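Local coordinates for protein mannuronan C5-epimerase (Pseudomonas syringae pv. tomato, PDB 4NK6) that converts beta-D-mannuronate to alpha-L-guluronate residues within alginate chains in the periplasm and helps shield the new polymer from degradation on its way to the outer membrane, at residues L187-S192 with S217-N222; M244-Y249 with I267-D272; N357-N362 with M383-M388. One frame throughout, in Å; residues are numbered along the deposited sequence.

Contact 1 (L187-S192 with S217-N222)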
ATOM      1  N   LEU A 187      -8.635  -5.713   5.799  1.00 29.81           N
ATOM      2  CA  LEU A 187      -8.827  -6.171   4.430  1.00 30.55           C
ATOM      3  C   LEU A 187     -10.161  -5.651   3.944  1.00 30.88           C
ATOM      4  O   LEU A 187     -11.165  -5.815   4.622  1.00 37.49           O
ATOM      5  CB  LEU A 187      -8.825  -7.709   4.374  1.00 31.51           C
ATOM      6  CG  LEU A 187      -9.304  -8.374   3.073  1.00 31.41           C
ATOM      7  CD1 LEU A 187      -8.410  -7.974   1.907  1.00 29.61           C
ATOM      8  CD2 LEU A 187      -9.375  -9.902   3.191  1.00 32.59           C
ATOM      9  N   THR A 188     -10.175  -5.001   2.788  1.00 31.99           N
ATOM     10  CA  THR A 188     -11.441  -4.601   2.173  1.00 32.95           C
ATOM     11  C   THR A 188     -11.575  -5.246   0.798  1.00 33.10           C
ATOM     12  O   THR A 188     -10.561  -5.568   0.151  1.00 33.69           O
ATOM     13  CB  THR A 188     -11.596  -3.062   2.075  1.00 36.56           C
ATOM     14  OG1 THR A 188     -10.743  -2.552   1.044  1.00 33.41           O
ATOM     15  CG2 THR A 188     -11.238  -2.405   3.405  1.00 33.19           C
ATOM     16  N   TRP A 189     -12.819  -5.432   0.363  1.00 31.58           N
ATOM     17  CA  TRP A 189     -13.127  -6.207  -0.841  1.00 32.40           C
ATOM     18  C   TRP A 189     -13.761  -5.358  -1.937  1.00 36.60           C
ATOM     19  O   TRP A 189     -14.016  -4.171  -1.744  1.00 39.55           O
ATOM     20  CB  TRP A 189     -14.069  -7.380  -0.516  1.00 34.82           C
ATOM     21  CG  TRP A 189     -13.417  -8.572   0.138  1.00 33.98           C
ATOM     22  CD1 TRP A 189     -13.728  -9.111   1.359  1.00 37.05           C
ATOM     23  CD2 TRP A 189     -12.353  -9.382  -0.398  1.00 35.32           C
ATOM     24  NE1 TRP A 189     -12.920 -10.203   1.615  1.00 35.52           N
ATOM     25  CE2 TRP A 189     -12.074 -10.391   0.553  1.00 34.56           C
ATOM     26  CE3 TRP A 189     -11.615  -9.355  -1.590  1.00 33.25           C
ATOM     27  CZ2 TRP A 189     -11.081 -11.359   0.350  1.00 36.69           C
ATOM     28  CZ3 TRP A 189     -10.622 -10.319  -1.788  1.00 32.06           C
ATOM     29  CH2 TRP A 189     -10.368 -11.304  -0.824  1.00 34.85           C
ATOM     30  N   GLY A 190     -14.030  -5.981  -3.083  1.00 34.71           N
ATOM     31  CA  GLY A 190     -14.644  -5.287  -4.200  1.00 35.91           C
ATOM     32  C   GLY A 190     -15.941  -4.601  -3.811  1.00 39.06           C
ATOM     33  O   GLY A 190     -16.756  -5.175  -3.091  1.00 39.91           O
ATOM     34  N   GLY A 191     -16.122  -3.363  -4.273  1.00 37.91           N
ATOM     35  CA  GLY A 191     -17.335  -2.614  -4.012  1.00 39.47           C
ATOM     36  C   GLY A 191     -17.320  -1.875  -2.685  1.00 45.48           C
ATOM     37  O   GLY A 191     -18.269  -1.186  -2.358  1.00 43.80           O
ATOM     38  N   SER A 192     -16.250  -2.022  -1.912  1.00 41.00           N
ATOM     39  CA  SER A 192     -16.145  -1.322  -0.642  1.00 41.93           C
ATOM     40  C   SER A 192     -15.610   0.103  -0.814  1.00 43.24           C
ATOM     41  O   SER A 192     -14.905   0.406  -1.777  1.00 39.62           O
ATOM     42  CB  SER A 192     -15.229  -2.095   0.308  1.00 40.54           C
ATOM     43  OG  SER A 192     -13.875  -2.037  -0.129  1.00 35.29           O
ATOM     44  N   SER A 217      -8.783  -4.687  -1.984  1.00 34.04           N
ATOM     45  CA  SER A 217      -8.743  -5.727  -3.004  1.00 32.03           C
ATOM     46  C   SER A 217     -10.055  -6.052  -3.688  1.00 34.35           C
ATOM     47  O   SER A 217     -11.076  -6.281  -3.037  1.00 33.29           O
ATOM     48  CB  SER A 217      -8.172  -7.023  -2.401  1.00 37.67           C
ATOM     49  OG  SER A 217      -8.011  -8.036  -3.382  1.00 33.55           O
ATOM     50  N   GLN A 218     -10.017  -6.109  -5.012  1.00 32.65           N
ATOM     51  CA  GLN A 218     -11.103  -6.728  -5.753  1.00 34.96           C
ATOM     52  C   GLN A 218     -11.204  -8.195  -5.318  1.00 36.09           C
ATOM     53  O   GLN A 218     -10.214  -8.782  -4.865  1.00 37.04           O
ATOM     54  CB  GLN A 218     -10.822  -6.618  -7.257  1.00 32.91           C
ATOM     55  CG  GLN A 218     -11.854  -7.271  -8.176  1.00 35.26           C
ATOM     56  CD  GLN A 218     -13.274  -6.733  -7.974  1.00 41.87           C
ATOM     57  OE1 GLN A 218     -13.975  -7.139  -7.051  1.00 42.16           O
ATOM     58  NE2 GLN A 218     -13.697  -5.826  -8.847  1.00 38.09           N
ATOM     59  N   TYR A 219     -12.390  -8.787  -5.443  1.00 36.65           N
ATOM     60  CA  TYR A 219     -12.554 -10.219  -5.197  1.00 36.92           C
ATOM     61  C   TYR A 219     -11.681 -11.029  -6.160  1.00 40.21           C
ATOM     62  O   TYR A 219     -11.203 -10.497  -7.168  1.00 42.03           O
ATOM     63  CB  TYR A 219     -14.014 -10.634  -5.383  1.00 36.37           C
ATOM     64  CG  TYR A 219     -14.961 -10.107  -4.329  1.00 40.96           C
ATOM     65  CD1 TYR A 219     -15.021 -10.691  -3.071  1.00 40.25           C
ATOM     66  CD2 TYR A 219     -15.811  -9.034  -4.599  1.00 45.15           C
ATOM     67  CE1 TYR A 219     -15.886 -10.217  -2.103  1.00 44.61           C
ATOM     68  CE2 TYR A 219     -16.683  -8.555  -3.637  1.00 43.97           C
ATOM     69  CZ  TYR A 219     -16.716  -9.156  -2.390  1.00 44.23           C
ATOM     70  OH  TYR A 219     -17.574  -8.696  -1.419  1.00 44.84           O
ATOM     71  N   THR A 220     -11.478 -12.310  -5.848  1.00 39.26           N
ATOM     72  CA  THR A 220     -10.765 -13.218  -6.748  1.00 44.71           C
ATOM     73  C   THR A 220     -11.494 -13.246  -8.089  1.00 46.42           C
ATOM     74  O   THR A 220     -12.686 -12.944  -8.141  1.00 50.32           O
ATOM     75  CB  THR A 220     -10.685 -14.663  -6.172  1.00 42.85           C
ATOM     76  OG1 THR A 220     -12.006 -15.153  -5.907  1.00 43.34           O
ATOM     77  CG2 THR A 220      -9.862 -14.700  -4.889  1.00 40.04           C
ATOM     78  N   PRO A 221     -10.783 -13.599  -9.178  1.00 48.87           N
ATOM     79  CA  PRO A 221     -11.412 -13.602 -10.506  1.00 48.34           C
ATOM     80  C   PRO A 221     -12.731 -14.388 -10.567  1.00 53.93           C
ATOM     81  O   PRO A 221     -13.717 -13.857 -11.073  1.00 55.53           O
ATOM     82  CB  PRO A 221     -10.349 -14.264 -11.392  1.00 50.22           C
ATOM     83  CG  PRO A 221      -9.048 -13.923 -10.727  1.00 48.34           C
ATOM     84  CD  PRO A 221      -9.345 -13.935  -9.247  1.00 46.51           C
ATOM     85  N   ASN A 222     -12.745 -15.615 -10.052  1.00 58.19           N
ATOM     86  CA  ASN A 222     -13.952 -16.448 -10.066  1.00 66.64           C
ATOM     87  C   ASN A 222     -15.148 -15.817  -9.357  1.00 60.08           C
ATOM     88  O   ASN A 222     -16.256 -15.810  -9.883  1.00 58.72           O
ATOM     89  CB  ASN A 222     -13.667 -17.832  -9.473  1.00 72.56           C
ATOM     90  CG  ASN A 222     -12.816 -18.694 -10.387  1.00 79.04           C
ATOM     91  OD1 ASN A 222     -12.776 -18.482 -11.600  1.00 77.60           O
ATOM     92  ND2 ASN A 222     -12.136 -19.678  -9.808  1.00 81.92           N
TER

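Contact 2 (M244-Y249 with I267-D272)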
ATOM      1  N   MET A 244       4.366  -2.877  10.064  1.00 28.54           N
ATOM      2  CA  MET A 244       3.440  -3.626   9.222  1.00 29.83           C
ATOM      3  C   MET A 244       4.220  -4.536   8.281  1.00 29.96           C
ATOM      4  O   MET A 244       5.314  -4.183   7.837  1.00 31.07           O
ATOM      5  CB  MET A 244       2.598  -2.668   8.372  1.00 25.46           C
ATOM      6  CG  MET A 244       2.060  -1.429   9.127  1.00 34.11           C
ATOM      7  SD  MET A 244       0.527  -1.681  10.032  1.00 33.97           S
ATOM      8  CE  MET A 244      -0.630  -1.803   8.663  1.00 26.55           C
ATOM      9  N   TRP A 245       3.652  -5.692   7.948  1.00 25.33           N
ATOM     10  CA  TRP A 245       4.286  -6.573   6.952  1.00 29.51           C
ATOM     11  C   TRP A 245       4.390  -5.846   5.601  1.00 28.49           C
ATOM     12  O   TRP A 245       5.491  -5.674   5.068  1.00 29.83           O
ATOM     13  CB  TRP A 245       3.531  -7.912   6.860  1.00 24.35           C
ATOM     14  CG  TRP A 245       4.061  -8.879   5.838  1.00 25.33           C
ATOM     15  CD1 TRP A 245       3.491  -9.187   4.641  1.00 28.16           C
ATOM     16  CD2 TRP A 245       5.248  -9.680   5.937  1.00 29.77           C
ATOM     17  NE1 TRP A 245       4.255 -10.116   3.978  1.00 26.90           N
ATOM     18  CE2 TRP A 245       5.335 -10.442   4.755  1.00 30.41           C
ATOM     19  CE3 TRP A 245       6.251  -9.818   6.903  1.00 30.01           C
ATOM     20  CZ2 TRP A 245       6.390 -11.329   4.506  1.00 31.69           C
ATOM     21  CZ3 TRP A 245       7.298 -10.709   6.656  1.00 28.67           C
ATOM     22  CH2 TRP A 245       7.358 -11.444   5.464  1.00 30.72           C
ATOM     23  N   TYR A 246       3.251  -5.410   5.057  1.00 25.97           N
ATOM     24  CA  TYR A 246       3.219  -4.355   4.036  1.00 26.15           C
ATOM     25  C   TYR A 246       2.449  -3.201   4.649  1.00 29.45           C
ATOM     26  O   TYR A 246       1.360  -3.404   5.188  1.00 28.73           O
ATOM     27  CB  TYR A 246       2.462  -4.755   2.761  1.00 26.77           C
ATOM     28  CG  TYR A 246       2.982  -5.944   1.962  1.00 28.88           C
ATOM     29  CD1 TYR A 246       4.126  -6.645   2.333  1.00 24.39           C
ATOM     30  CD2 TYR A 246       2.304  -6.362   0.827  1.00 34.03           C
ATOM     31  CE1 TYR A 246       4.577  -7.748   1.574  1.00 26.60           C
ATOM     32  CE2 TYR A 246       2.736  -7.445   0.079  1.00 33.57           C
ATOM     33  CZ  TYR A 246       3.865  -8.132   0.452  1.00 31.07           C
ATOM     34  OH  TYR A 246       4.259  -9.197  -0.324  1.00 34.69           O
ATOM     35  N   GLY A 247       2.989  -1.991   4.571  1.00 32.48           N
ATOM     36  CA  GLY A 247       2.264  -0.841   5.079  1.00 31.07           C
ATOM     37  C   GLY A 247       0.942  -0.635   4.361  1.00 34.77           C
ATOM     38  O   GLY A 247      -0.071  -0.298   4.984  1.00 32.90           O
ATOM     39  N   PHE A 248       0.951  -0.821   3.045  1.00 29.48           N
ATOM     40  CA  PHE A 248      -0.264  -0.700   2.237  1.00 30.37           C
ATOM     41  C   PHE A 248      -0.176  -1.650   1.050  1.00 30.87           C
ATOM     42  O   PHE A 248       0.875  -1.782   0.431  1.00 28.84           O
ATOM     43  CB  PHE A 248      -0.451   0.732   1.725  1.00 26.92           C
ATOM     44  CG  PHE A 248      -1.603   0.893   0.731  1.00 29.92           C
ATOM     45  CD1 PHE A 248      -1.401   0.724  -0.639  1.00 30.05           C
ATOM     46  CD2 PHE A 248      -2.877   1.219   1.170  1.00 29.88           C
ATOM     47  CE1 PHE A 248      -2.444   0.867  -1.550  1.00 29.87           C
ATOM     48  CE2 PHE A 248      -3.931   1.376   0.262  1.00 30.59           C
ATOM     49  CZ  PHE A 248      -3.711   1.199  -1.104  1.00 29.05           C
ATOM     50  N   TYR A 249      -1.285  -2.306   0.731  1.00 30.29           N
ATOM     51  CA  TYR A 249      -1.342  -3.174  -0.434  1.00 27.46           C
ATOM     52  C   TYR A 249      -2.670  -2.973  -1.133  1.00 33.66           C
ATOM     53  O   TYR A 249      -3.690  -2.746  -0.480  1.00 30.85           O
ATOM     54  CB  TYR A 249      -1.211  -4.647  -0.005  1.00 28.99           C
ATOM     55  CG  TYR A 249      -1.511  -5.651  -1.106  1.00 32.29           C
ATOM     56  CD1 TYR A 249      -0.518  -6.063  -1.988  1.00 30.83           C
ATOM     57  CD2 TYR A 249      -2.783  -6.191  -1.256  1.00 30.72           C
ATOM     58  CE1 TYR A 249      -0.781  -6.981  -2.998  1.00 30.72           C
ATOM     59  CE2 TYR A 249      -3.057  -7.112  -2.266  1.00 33.82           C
ATOM     60  CZ  TYR A 249      -2.050  -7.502  -3.128  1.00 34.82           C
ATOM     61  OH  TYR A 249      -2.314  -8.410  -4.130  1.00 37.39           O
ATOM     62  N   ILE A 267       8.025  -3.926   7.441  1.00 28.11           N
ATOM     63  CA  ILE A 267       8.911  -5.060   7.244  1.00 28.11           C
ATOM     64  C   ILE A 267       9.343  -5.244   5.788  1.00 29.46           C
ATOM     65  O   ILE A 267      10.532  -5.148   5.473  1.00 34.71           O
ATOM     66  CB  ILE A 267       8.307  -6.383   7.788  1.00 27.48           C
ATOM     67  CG1 ILE A 267       7.727  -6.176   9.192  1.00 33.24           C
ATOM     68  CG2 ILE A 267       9.351  -7.499   7.744  1.00 29.30           C
ATOM     69  CD1 ILE A 267       8.703  -5.590  10.220  1.00 33.68           C
ATOM     70  N   VAL A 268       8.394  -5.525   4.900  1.00 29.61           N
ATOM     71  CA  VAL A 268       8.761  -5.800   3.515  1.00 29.01           C
ATOM     72  C   VAL A 268       8.684  -4.559   2.621  1.00 26.98           C
ATOM     73  O   VAL A 268       9.659  -4.204   1.967  1.00 26.93           O
ATOM     74  CB  VAL A 268       7.932  -6.955   2.893  1.00 30.68           C
ATOM     75  CG1 VAL A 268       8.448  -7.267   1.487  1.00 26.37           C
ATOM     76  CG2 VAL A 268       8.017  -8.214   3.759  1.00 27.43           C
ATOM     77  N   TYR A 269       7.515  -3.925   2.576  1.00 27.46           N
ATOM     78  CA  TYR A 269       7.301  -2.736   1.757  1.00 30.61           C
ATOM     79  C   TYR A 269       6.622  -1.669   2.597  1.00 33.58           C
ATOM     80  O   TYR A 269       5.886  -1.992   3.533  1.00 28.78           O
ATOM     81  CB  TYR A 269       6.363  -3.039   0.582  1.00 25.28           C
ATOM     82  CG  TYR A 269       6.823  -4.119  -0.381  1.00 29.69           C
ATOM     83  CD1 TYR A 269       8.055  -4.035  -1.017  1.00 30.08           C
ATOM     84  CD2 TYR A 269       5.998  -5.199  -0.686  1.00 29.93           C
ATOM     85  CE1 TYR A 269       8.469  -5.004  -1.914  1.00 28.82           C
ATOM     86  CE2 TYR A 269       6.405  -6.175  -1.579  1.00 26.94           C
ATOM     87  CZ  TYR A 269       7.638  -6.067  -2.193  1.00 29.22           C
ATOM     88  OH  TYR A 269       8.045  -7.034  -3.081  1.00 35.46           O
ATOM     89  N   GLY A 270       6.842  -0.403   2.248  1.00 32.97           N
ATOM     90  CA  GLY A 270       6.026   0.673   2.791  1.00 30.57           C
ATOM     91  C   GLY A 270       4.670   0.710   2.106  1.00 31.00           C
ATOM     92  O   GLY A 270       3.659   0.383   2.705  1.00 33.39           O
ATOM     93  N   ILE A 271       4.664   1.086   0.831  1.00 28.70           N
ATOM     94  CA  ILE A 271       3.439   1.221   0.051  1.00 26.80           C
ATOM     95  C   ILE A 271       3.579   0.358  -1.204  1.00 30.39           C
ATOM     96  O   ILE A 271       4.487   0.577  -2.004  1.00 28.86           O
ATOM     97  CB  ILE A 271       3.221   2.704  -0.376  1.00 28.91           C
ATOM     98  CG1 ILE A 271       3.319   3.644   0.835  1.00 26.86           C
ATOM     99  CG2 ILE A 271       1.876   2.889  -1.054  1.00 27.65           C
ATOM    100  CD1 ILE A 271       3.079   5.127   0.494  1.00 28.10           C
ATOM    101  N   ASP A 272       2.682  -0.614  -1.379  1.00 29.36           N
ATOM    102  CA  ASP A 272       2.855  -1.646  -2.413  1.00 27.01           C
ATOM    103  C   ASP A 272       1.585  -1.892  -3.247  1.00 29.41           C
ATOM    104  O   ASP A 272       0.987  -2.975  -3.179  1.00 26.63           O
ATOM    105  CB  ASP A 272       3.323  -2.949  -1.725  1.00 31.11           C
ATOM    106  CG  ASP A 272       3.430  -4.149  -2.683  1.00 37.20           C
ATOM    107  OD1 ASP A 272       3.907  -3.994  -3.827  1.00 35.48           O
ATOM    108  OD2 ASP A 272       3.012  -5.254  -2.278  1.00 32.98           O
TER

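Contact 3 (N357-N362 with M383-M388)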
ATOM      1  N   ASN A 357      12.399  15.072  -9.730  1.00 33.21           N
ATOM      2  CA  ASN A 357      12.725  14.351  -8.510  1.00 30.92           C
ATOM      3  C   ASN A 357      14.123  14.703  -8.058  1.00 35.15           C
ATOM      4  O   ASN A 357      15.007  14.925  -8.875  1.00 31.87           O
ATOM      5  CB  ASN A 357      12.646  12.846  -8.734  1.00 30.39           C
ATOM      6  CG  ASN A 357      11.270  12.404  -9.137  1.00 30.78           C
ATOM      7  OD1 ASN A 357      10.374  12.319  -8.302  1.00 29.91           O
ATOM      8  ND2 ASN A 357      11.086  12.126 -10.427  1.00 27.34           N
ATOM      9  N   ARG A 358      14.318  14.746  -6.750  1.00 34.33           N
ATOM     10  CA  ARG A 358      15.634  14.976  -6.191  1.00 33.03           C
ATOM     11  C   ARG A 358      16.113  13.674  -5.569  1.00 34.10           C
ATOM     12  O   ARG A 358      15.655  13.270  -4.500  1.00 30.99           O
ATOM     13  CB  ARG A 358      15.583  16.122  -5.182  1.00 33.99           C
ATOM     14  CG  ARG A 358      15.351  17.481  -5.853  1.00 35.76           C
ATOM     15  CD  ARG A 358      15.230  18.601  -4.838  1.00 32.61           C
ATOM     16  NE  ARG A 358      13.934  18.570  -4.183  1.00 41.01           N
ATOM     17  CZ  ARG A 358      12.857  19.188  -4.651  1.00 45.30           C
ATOM     18  NH1 ARG A 358      12.934  19.888  -5.776  1.00 49.94           N
ATOM     19  NH2 ARG A 358      11.714  19.118  -3.989  1.00 40.01           N
ATOM     20  N   VAL A 359      17.015  13.003  -6.281  1.00 32.70           N
ATOM     21  CA  VAL A 359      17.473  11.675  -5.910  1.00 29.97           C
ATOM     22  C   VAL A 359      18.903  11.777  -5.391  1.00 27.97           C
ATOM     23  O   VAL A 359      19.851  11.929  -6.161  1.00 30.95           O
ATOM     24  CB  VAL A 359      17.375  10.725  -7.120  1.00 35.77           C
ATOM     25  CG1 VAL A 359      17.552   9.307  -6.688  1.00 32.00           C
ATOM     26  CG2 VAL A 359      16.009  10.882  -7.780  1.00 37.37           C
ATOM     27  N   ILE A 360      19.053  11.696  -4.075  1.00 30.69           N
ATOM     28  CA  ILE A 360      20.279  12.129  -3.421  1.00 32.35           C
ATOM     29  C   ILE A 360      20.855  11.052  -2.520  1.00 35.96           C
ATOM     30  O   ILE A 360      20.143  10.496  -1.699  1.00 30.47           O
ATOM     31  CB  ILE A 360      19.994  13.354  -2.499  1.00 30.84           C
ATOM     32  CG1 ILE A 360      19.134  14.398  -3.217  1.00 32.41           C
ATOM     33  CG2 ILE A 360      21.302  13.941  -1.985  1.00 32.41           C
ATOM     34  CD1 ILE A 360      19.809  15.032  -4.454  1.00 32.49           C
ATOM     35  N   ALA A 361      22.150  10.781  -2.654  1.00 31.67           N
ATOM     36  CA  ALA A 361      22.873   9.948  -1.694  1.00 29.33           C
ATOM     37  C   ALA A 361      22.247   8.582  -1.445  1.00 29.10           C
ATOM     38  O   ALA A 361      22.263   8.098  -0.324  1.00 35.93           O
ATOM     39  CB  ALA A 361      23.076  10.709  -0.341  1.00 31.49           C
ATOM     40  N   ASN A 362      21.691   7.961  -2.481  1.00 29.14           N
ATOM     41  CA  ASN A 362      21.345   6.544  -2.391  1.00 33.08           C
ATOM     42  C   ASN A 362      22.611   5.711  -2.599  1.00 36.20           C
ATOM     43  O   ASN A 362      23.519   6.145  -3.302  1.00 35.35           O
ATOM     44  CB  ASN A 362      20.250   6.185  -3.400  1.00 30.27           C
ATOM     45  CG  ASN A 362      18.984   7.018  -3.201  1.00 32.27           C
ATOM     46  OD1 ASN A 362      18.166   6.728  -2.327  1.00 32.22           O
ATOM     47  ND2 ASN A 362      18.828   8.063  -4.008  1.00 29.56           N
ATOM     48  N   MET A 383      22.220  13.394  -7.402  1.00 34.12           N
ATOM     49  CA  MET A 383      23.473  13.860  -6.849  1.00 38.57           C
ATOM     50  C   MET A 383      23.973  12.972  -5.732  1.00 33.74           C
ATOM     51  O   MET A 383      23.191  12.506  -4.900  1.00 34.36           O
ATOM     52  CB  MET A 383      23.306  15.279  -6.306  1.00 40.50           C
ATOM     53  CG  MET A 383      23.416  16.375  -7.352  1.00 50.85           C
ATOM     54  SD  MET A 383      23.747  17.974  -6.561  1.00 71.27           S
ATOM     55  CE  MET A 383      25.389  17.693  -5.889  1.00 71.66           C
ATOM     56  N   ALA A 384      25.280  12.753  -5.723  1.00 30.31           N
ATOM     57  CA  ALA A 384      25.952  12.117  -4.599  1.00 37.51           C
ATOM     58  C   ALA A 384      25.506  10.679  -4.361  1.00 37.31           C
ATOM     59  O   ALA A 384      25.660  10.158  -3.263  1.00 36.35           O
ATOM     60  CB  ALA A 384      25.775  12.960  -3.317  1.00 37.77           C
ATOM     61  N   ASN A 385      24.949  10.041  -5.385  1.00 34.99           N
ATOM     62  CA  ASN A 385      24.628   8.628  -5.280  1.00 35.59           C
ATOM     63  C   ASN A 385      25.903   7.824  -5.348  1.00 31.35           C
ATOM     64  O   ASN A 385      26.886   8.268  -5.938  1.00 34.55           O
ATOM     65  CB  ASN A 385      23.636   8.211  -6.367  1.00 34.72           C
ATOM     66  CG  ASN A 385      22.309   8.940  -6.234  1.00 28.50           C
ATOM     67  OD1 ASN A 385      21.497   8.614  -5.369  1.00 30.83           O
ATOM     68  ND2 ASN A 385      22.096   9.952  -7.072  1.00 29.84           N
ATOM     69  N   GLY A 386      25.896   6.647  -4.737  1.00 29.77           N
ATOM     70  CA  GLY A 386      27.103   5.845  -4.635  1.00 30.89           C
ATOM     71  C   GLY A 386      27.616   5.378  -5.985  1.00 31.08           C
ATOM     72  O   GLY A 386      28.821   5.244  -6.193  1.00 33.88           O
ATOM     73  N   LEU A 387      26.710   5.118  -6.918  1.00 29.33           N
ATOM     74  CA  LEU A 387      27.148   4.624  -8.227  1.00 34.81           C
ATOM     75  C   LEU A 387      26.849   5.644  -9.336  1.00 37.62           C
ATOM     76  O   LEU A 387      27.405   6.746  -9.319  1.00 38.30           O
ATOM     77  CB  LEU A 387      26.573   3.227  -8.520  1.00 32.00           C
ATOM     78  CG  LEU A 387      27.063   2.157  -7.529  1.00 34.96           C
ATOM     79  CD1 LEU A 387      26.306   0.841  -7.698  1.00 32.97           C
ATOM     80  CD2 LEU A 387      28.597   1.919  -7.626  1.00 33.37           C
ATOM     81  N   MET A 388      25.988   5.297 -10.288  1.00 32.79           N
ATOM     82  CA  MET A 388      25.676   6.228 -11.377  1.00 31.70           C
ATOM     83  C   MET A 388      24.540   7.158 -10.979  1.00 32.04           C
ATOM     84  O   MET A 388      23.698   6.809 -10.144  1.00 32.56           O
ATOM     85  CB  MET A 388      25.291   5.486 -12.661  1.00 35.06           C
ATOM     86  CG  MET A 388      26.384   4.630 -13.258  1.00 39.10           C
ATOM     87  SD  MET A 388      27.775   5.594 -13.880  1.00 37.82           S
ATOM     88  CE  MET A 388      28.815   4.262 -14.489  1.00 37.89           C
TER

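Contact 1 (L187-S192 with S217-N222)
W189 and Y219 lay their rings almost parallel, planes 7° apart, but slid so far that they barely overlap, with the centroids of the indole five-membered ring and the phenol ring 5.0 Å apart. Over the face of Y219 lie instead the W189 methylene and G190 N; CB makes a CH-pi contact, 4.0 Å from the ring centroid. Anti to the carbonyl carbon (chi1 -77°), W189 CG comes to rest against Y219 CE1. A large flat side chain suits the site because its other face takes L187 CG, while the Q218 carbonyl meets its edge, with CZ3 3.5 Å from Q218 O.

Among the polar contacts, S217 N donates to T188 O at 2.9 Å, and W189 CA lies 3.0 Å from S217 O in a CA-H...O contact. The Q218 side chain, bent at chi2, folds back, and OE1 uses an in-plane lone pair to accept from the next residue, Y219 N, at 2.8 Å. This oxygen also lies 3.5 Å from G190 CA, on the side where a side chain would project, so glycine fits there. G191, with positive phi, completes the type II turn from W189 to S192.

The indole N-H reaches G63 O and the phenol hydroxyl E153. The contact joins the ends of adjacent parallel strands 186-188 and 215-217, with strand 150-152 beside the first, strand 246-251 beside the second, and helix 221-227 following T220, its N-cap.

Contact 2 (M244-Y249 with I267-D272)
Y246 and Y269 share one first torsion, CG anti to the carbonyl carbon (chi1 -61° and -59°), and their side chains run side by side in the same direction. Their second torsions differ, and the ring planes stand 60° apart: Y269 presents its edge, with CD2 3.6 Å above the centre of the Y246 ring, in a T-shaped (edge-to-face) pair. The branched V268 serves two rings: its CG2 stands over the six-membered ring of W245, 3.5 Å from the centroid in a CH-pi contact, and its CB packs against Y246 CE1. Behind the rings the backbones run parallel, with I267 N donating to M244 O at 2.8 Å, G247 N to Y269 O and D272 N to F248 O. Glycine suits the corner at 247, where CA approaches G270 O to 3.0 Å and a side chain would point at that oxygen and collide with it. On the other face of the strands F248 CD1 meets I271 CG2; I271 also packs on strand 281-288, and F248 on I216 and F256.

D272 OD2 ends beside Y246 CE2 at 3.2 Å and near the edge of the Y249 ring. It is buried without a polar partner in the model, yet its side chain adjoins H274, the inferred proton acceptor, which places this tyrosine-lined carboxylate beside the probable catalytic centre.

Contact 3 (N357-N362 with M383-M388)
The side chains of N362 and N385 run alongside each other, with amide planes only 5° apart. N385 OD1 is gripped by two donors of one residue: N362 ND2 at 3.0 Å, nearly in line with the acceptor C=O, and the backbone N362 N, also at 3.0 Å. Matching first torsions place the CG atoms alike, and nearly equal chi2 angles (-80° and -76°) turn the amides the same way. At the other branch N385 ND2 gives a hydrogen to V359 O at 3.1 Å, from well above the carbonyl plane, while M383 N reaches the same oxygen from the opposite face.

This is the asparagine stack of parallel beta-helices, built at a tight turn repeated in successive coils. It runs on in both directions: N362 OD1 accepts from N339 ND2, N362 ND2 donates to I336 O as N385 ND2 does to V359 O, and N385 ND2 also reaches N425 OD1. An amide suits such a place because it offers a donor and an acceptor at once. A361 and A384, just before the asparagines, both have left-handed helical backbone angles that turn the chain, and alanine's short side chain adds little bulk there.

In the backbone, A361 N donates to M383 O, and G386 N to N362 O at 2.8 Å.

Apolar contact is slight: I360 CD1 touches M383 CB at 4.0 Å, where parallel strands 358-360 and 381-383 pair.

From the N terminus the three contacts follow one another in series: each closes its loop before the next opens, so none nests in or crosses another. Contact 1 closes a loop of about one coil, bringing strands 186-188 and 215-217 together at their ends. Contact 2 then joins 246-251 to 269-274, further along the same row of parallel strands, its centre about 19 Å from that of contact 1. Contact 3 lies about 24 Å beyond contact 2, centre to centre, and links strands 358-360 and 381-383 and the turns after them on a different flank. Together they fasten neighbouring coils at separate points along the right-handed beta-helix.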